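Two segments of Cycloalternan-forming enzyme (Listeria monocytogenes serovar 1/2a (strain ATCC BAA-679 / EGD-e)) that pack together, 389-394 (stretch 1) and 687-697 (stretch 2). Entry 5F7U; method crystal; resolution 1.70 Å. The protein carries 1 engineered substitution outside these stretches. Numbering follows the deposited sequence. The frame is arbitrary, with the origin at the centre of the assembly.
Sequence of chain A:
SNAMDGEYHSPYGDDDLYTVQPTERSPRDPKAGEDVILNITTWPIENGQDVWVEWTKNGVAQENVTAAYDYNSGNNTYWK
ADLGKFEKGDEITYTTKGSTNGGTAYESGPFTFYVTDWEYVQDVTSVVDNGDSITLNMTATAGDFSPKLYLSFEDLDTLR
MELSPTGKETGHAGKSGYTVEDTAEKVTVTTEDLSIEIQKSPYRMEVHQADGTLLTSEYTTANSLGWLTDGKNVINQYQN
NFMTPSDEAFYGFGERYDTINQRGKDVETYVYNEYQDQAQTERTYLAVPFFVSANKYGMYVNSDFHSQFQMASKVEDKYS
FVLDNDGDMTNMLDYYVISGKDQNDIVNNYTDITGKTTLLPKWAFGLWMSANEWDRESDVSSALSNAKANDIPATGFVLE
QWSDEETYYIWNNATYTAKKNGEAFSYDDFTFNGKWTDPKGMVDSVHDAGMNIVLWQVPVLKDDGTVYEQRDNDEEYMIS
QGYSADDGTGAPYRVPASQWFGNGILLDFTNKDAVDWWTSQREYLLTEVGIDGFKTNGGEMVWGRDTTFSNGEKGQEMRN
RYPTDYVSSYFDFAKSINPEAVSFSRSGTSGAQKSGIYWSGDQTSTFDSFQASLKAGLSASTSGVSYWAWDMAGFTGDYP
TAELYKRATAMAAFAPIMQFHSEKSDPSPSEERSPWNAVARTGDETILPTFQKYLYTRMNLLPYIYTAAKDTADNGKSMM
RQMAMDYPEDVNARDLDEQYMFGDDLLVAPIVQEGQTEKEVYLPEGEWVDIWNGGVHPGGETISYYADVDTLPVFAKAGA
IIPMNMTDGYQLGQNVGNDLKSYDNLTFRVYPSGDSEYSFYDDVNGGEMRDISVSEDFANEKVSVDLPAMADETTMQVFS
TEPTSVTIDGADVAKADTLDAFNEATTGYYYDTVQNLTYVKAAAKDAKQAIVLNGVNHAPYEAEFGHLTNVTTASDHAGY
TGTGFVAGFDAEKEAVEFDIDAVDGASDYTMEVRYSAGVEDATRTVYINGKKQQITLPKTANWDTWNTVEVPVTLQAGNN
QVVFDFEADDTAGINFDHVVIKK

Stretch 1, residues 389-394: ANDIPA
Stretch 2 (687-697) ILPTFQKYLYT

Stretch 2 (687-697) is helical throughout and continues as helix beyond Thr 697; stretch 1 (389-394) leaves a helix at Asn 390 (phi/psi -98/12), turns through a left-handed Asp 391 (50/54), continues through Ile 392 (-113/94), makes a tight turn at Pro 393 (-83/65), closed by a weak 2.9 Å hydrogen bond from Ala 394 N to Ile 392 O, and reaches Ala 394 (-68/161). The two segments advance in the same general direction, with CA of Asn 390 lying 7.8 Å from CA of Leu 688 and CA of Ile 392 lying 7.0 Å from CA of Gln 692; together they bury 364 Å².

The helix is held by i to i+4 bonds, beginning with Phe 691 N to Ile 687 O (2.8 Å), and Ile 687 itself stays out of reach of stretch 1. Leu 688 (chi1 t, chi2 p) points toward stretch 1; its CD2 lies 3.4 Å from OD1 of Asn 390 (chi1 m, chi2 -76°), whose CA-to-CB bond points sideways, a van der Waals contact, and its CD1 lies 4.2 Å from Ile 392 CD1. Pro 689 and Thr 690 (m) make no contact with stretch 1. Phe 691 (chi1 t, chi2 -85°) points toward stretch 1, and its CD1 meets Ile 392 CD1 at 3.8 Å, the methyl approaching the ring obliquely; Ile 392 (m, m) starts sideways, but its end comes nearer the helix. Buried, it packs its aliphatic side chain against Leu 688, Phe 691 and Leu 695, apolar contacts that pair no hydrogen-bonding groups.

Gln 692 (m, t, chi3 -19°) also leaves its backbone sideways and brings its amide inward: NE2 donates to Asn 390 O at 2.8 Å with an N-H...O angle of 156°, capturing a carbonyl at the point where helical geometry has been lost. The same NE2 donates to water 2 (2.9 Å), which donates to Asp 391 OD2 (3.0 Å). Lys 693 and Tyr 694 are out of reach.

One turn after Phe 691, Leu 695 (t, p) points toward stretch 1, its CD2 3.6 Å from both Ile 392 CG2 and CD of Pro 393 (C-gamma endo), so that one methyl packs against two successive residues. Tyr 696 (chi1 m, chi2 -21°) sets off sideways and reaches back, its OH donating to Asp 391 O at 2.7 Å. Both that oxygen and Pro 393 CD, 3.9 Å from Tyr 696 CE1, lie at the ring edge, near its plane. Water 1 donates to Tyr 696 OH (2.7 Å) and weakly to Asp 391 OD2 (3.3 Å), giving the Asp 391 carboxylate (chi1 m, chi2 -48°) a second water-mediated link to the helix. Thr 697 (m) faces elsewhere, its OG1 donating to Lys 693 O at 2.8 Å.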

# COMPACT_ATOMS: atom_id res chain seq x y z
N ALA A 389 -5.12 -30.16 -10.13
CA ALA A 389 -4.26 -30.93 -11.05
C ALA A 389 -2.86 -30.31 -11.21
O ALA A 389 -1.88 -31.02 -11.46
CB ALA A 389 -4.92 -31.07 -12.41
N ASN A 390 -2.81 -28.99 -11.07
CA ASN A 390 -1.58 -28.21 -11.22
C ASN A 390 -0.90 -27.88 -9.88
O ASN A 390 0.01 -27.05 -9.83
CB ASN A 390 -1.88 -26.95 -12.04
CG ASN A 390 -2.13 -27.27 -13.51
OD1 ASN A 390 -1.19 -27.55 -14.24
ND2 ASN A 390 -3.40 -27.28 -13.92
N ASP A 391 -1.35 -28.55 -8.81
CA ASP A 391 -0.81 -28.36 -7.45
C ASP A 391 -0.72 -26.88 -7.04
O ASP A 391 0.36 -26.39 -6.66
CB ASP A 391 0.55 -29.07 -7.32
CG ASP A 391 0.47 -30.56 -7.65
OD1 ASP A 391 -0.43 -31.24 -7.14
OD2 ASP A 391 1.33 -31.06 -8.42
N ILE A 392 -1.86 -26.20 -7.16
CA ILE A 392 -1.96 -24.77 -6.82
C ILE A 392 -2.88 -24.66 -5.60
O ILE A 392 -4.11 -24.61 -5.74
CB ILE A 392 -2.48 -23.93 -8.02
CG1 ILE A 392 -1.66 -24.15 -9.30
CG2 ILE A 392 -2.59 -22.44 -7.64
CD1 ILE A 392 -0.19 -23.72 -9.22
N PRO A 393 -2.29 -24.63 -4.38
CA PRO A 393 -3.08 -24.59 -3.15
C PRO A 393 -3.55 -23.16 -2.80
O PRO A 393 -3.18 -22.60 -1.77
CB PRO A 393 -2.11 -25.17 -2.13
CG PRO A 393 -0.78 -24.64 -2.59
CD PRO A 393 -0.85 -24.77 -4.09
N ALA A 394 -4.40 -22.61 -3.65
CA ALA A 394 -4.95 -21.28 -3.43
C ALA A 394 -5.88 -21.30 -2.22
O ALA A 394 -6.34 -22.37 -1.79
CB ALA A 394 -5.70 -20.82 -4.68
N ILE A 687 6.32 -21.77 -17.26
CA ILE A 687 5.53 -20.87 -16.41
C ILE A 687 5.01 -21.60 -15.16
O ILE A 687 5.05 -21.06 -14.06
CB ILE A 687 4.36 -20.23 -17.19
CG1 ILE A 687 4.87 -19.09 -18.08
CG2 ILE A 687 3.29 -19.69 -16.24
CD1 ILE A 687 3.84 -18.58 -19.07
N LEU A 688 4.54 -22.84 -15.36
CA LEU A 688 3.98 -23.59 -14.25
C LEU A 688 4.97 -23.84 -13.09
O LEU A 688 4.63 -23.50 -11.95
CB LEU A 688 3.22 -24.87 -14.69
CG LEU A 688 2.60 -25.65 -13.52
CD1 LEU A 688 1.46 -24.87 -12.86
CD2 LEU A 688 2.13 -27.01 -14.01
N PRO A 689 6.17 -24.42 -13.37
CA PRO A 689 7.11 -24.62 -12.26
C PRO A 689 7.61 -23.32 -11.62
O PRO A 689 7.83 -23.29 -10.41
CB PRO A 689 8.28 -25.41 -12.89
CG PRO A 689 8.06 -25.35 -14.37
CD PRO A 689 6.58 -25.20 -14.56
N THR A 690 7.71 -22.25 -12.42
CA THR A 690 8.09 -20.95 -11.87
C THR A 690 6.99 -20.40 -10.96
O THR A 690 7.27 -19.93 -9.84
CB THR A 690 8.49 -19.97 -12.99
OG1 THR A 690 9.61 -20.53 -13.68
CG2 THR A 690 8.88 -18.61 -12.42
N PHE A 691 5.74 -20.48 -11.42
CA PHE A 691 4.60 -20.08 -10.58
C PHE A 691 4.55 -20.89 -9.27
O PHE A 691 4.39 -20.33 -8.19
CB PHE A 691 3.26 -20.20 -11.32
CG PHE A 691 2.11 -19.56 -10.61
CD1 PHE A 691 1.40 -20.25 -9.62
CD2 PHE A 691 1.72 -18.26 -10.93
CE1 PHE A 691 0.33 -19.65 -8.95
CE2 PHE A 691 0.66 -17.65 -10.27
CZ PHE A 691 -0.05 -18.35 -9.28
N GLN A 692 4.66 -22.21 -9.39
CA GLN A 692 4.69 -23.10 -8.22
C GLN A 692 5.81 -22.72 -7.26
O GLN A 692 5.57 -22.65 -6.04
CB GLN A 692 4.85 -24.55 -8.67
CG GLN A 692 3.61 -25.13 -9.33
CD GLN A 692 3.88 -26.46 -9.99
OE1 GLN A 692 5.02 -26.81 -10.26
NE2 GLN A 692 2.81 -27.23 -10.26
N LYS A 693 7.00 -22.45 -7.78
CA LYS A 693 8.13 -22.07 -6.91
C LYS A 693 7.73 -20.88 -6.05
O LYS A 693 7.93 -20.90 -4.84
CB LYS A 693 9.38 -21.76 -7.72
CG LYS A 693 10.55 -21.26 -6.86
CD LYS A 693 11.88 -21.18 -7.61
CE LYS A 693 11.97 -19.91 -8.47
NZ LYS A 693 13.37 -19.62 -8.90
N TYR A 694 7.20 -19.84 -6.68
CA TYR A 694 6.84 -18.62 -5.94
C TYR A 694 5.64 -18.79 -5.02
O TYR A 694 5.68 -18.32 -3.88
CB TYR A 694 6.72 -17.42 -6.89
CG TYR A 694 8.10 -17.03 -7.31
CD1 TYR A 694 8.98 -16.46 -6.40
CD2 TYR A 694 8.57 -17.35 -8.59
CE1 TYR A 694 10.30 -16.18 -6.75
CE2 TYR A 694 9.89 -17.07 -8.96
CZ TYR A 694 10.74 -16.48 -8.04
OH TYR A 694 12.04 -16.21 -8.39
N LEU A 695 4.59 -19.45 -5.49
CA LEU A 695 3.45 -19.73 -4.62
C LEU A 695 3.87 -20.59 -3.41
O LEU A 695 3.47 -20.31 -2.28
CB LEU A 695 2.29 -20.38 -5.36
CG LEU A 695 1.08 -20.78 -4.49
CD1 LEU A 695 0.52 -19.60 -3.69
CD2 LEU A 695 0.01 -21.45 -5.33
N TYR A 696 4.66 -21.64 -3.66
CA TYR A 696 5.09 -22.50 -2.53
C TYR A 696 5.99 -21.73 -1.58
O TYR A 696 5.88 -21.88 -0.36
CB TYR A 696 5.79 -23.78 -3.00
CG TYR A 696 5.00 -24.66 -3.97
CD1 TYR A 696 3.60 -24.58 -4.08
CD2 TYR A 696 5.67 -25.62 -4.74
CE1 TYR A 696 2.89 -25.39 -4.97
CE2 TYR A 696 4.98 -26.44 -5.62
CZ TYR A 696 3.60 -26.31 -5.74
OH TYR A 696 2.94 -27.13 -6.63
N THR A 697 6.87 -20.89 -2.13
CA THR A 697 7.69 -20.02 -1.27
C THR A 697 6.82 -19.15 -0.37
O THR A 697 7.10 -19.02 0.85
CB THR A 697 8.72 -19.18 -2.09
OG1 THR A 697 9.61 -20.08 -2.75
CG2 THR A 697 9.55 -18.30 -1.16
O HOH W 1 4.08 -29.38 -7.63
O HOH W 2 2.40 -30.04 -11.00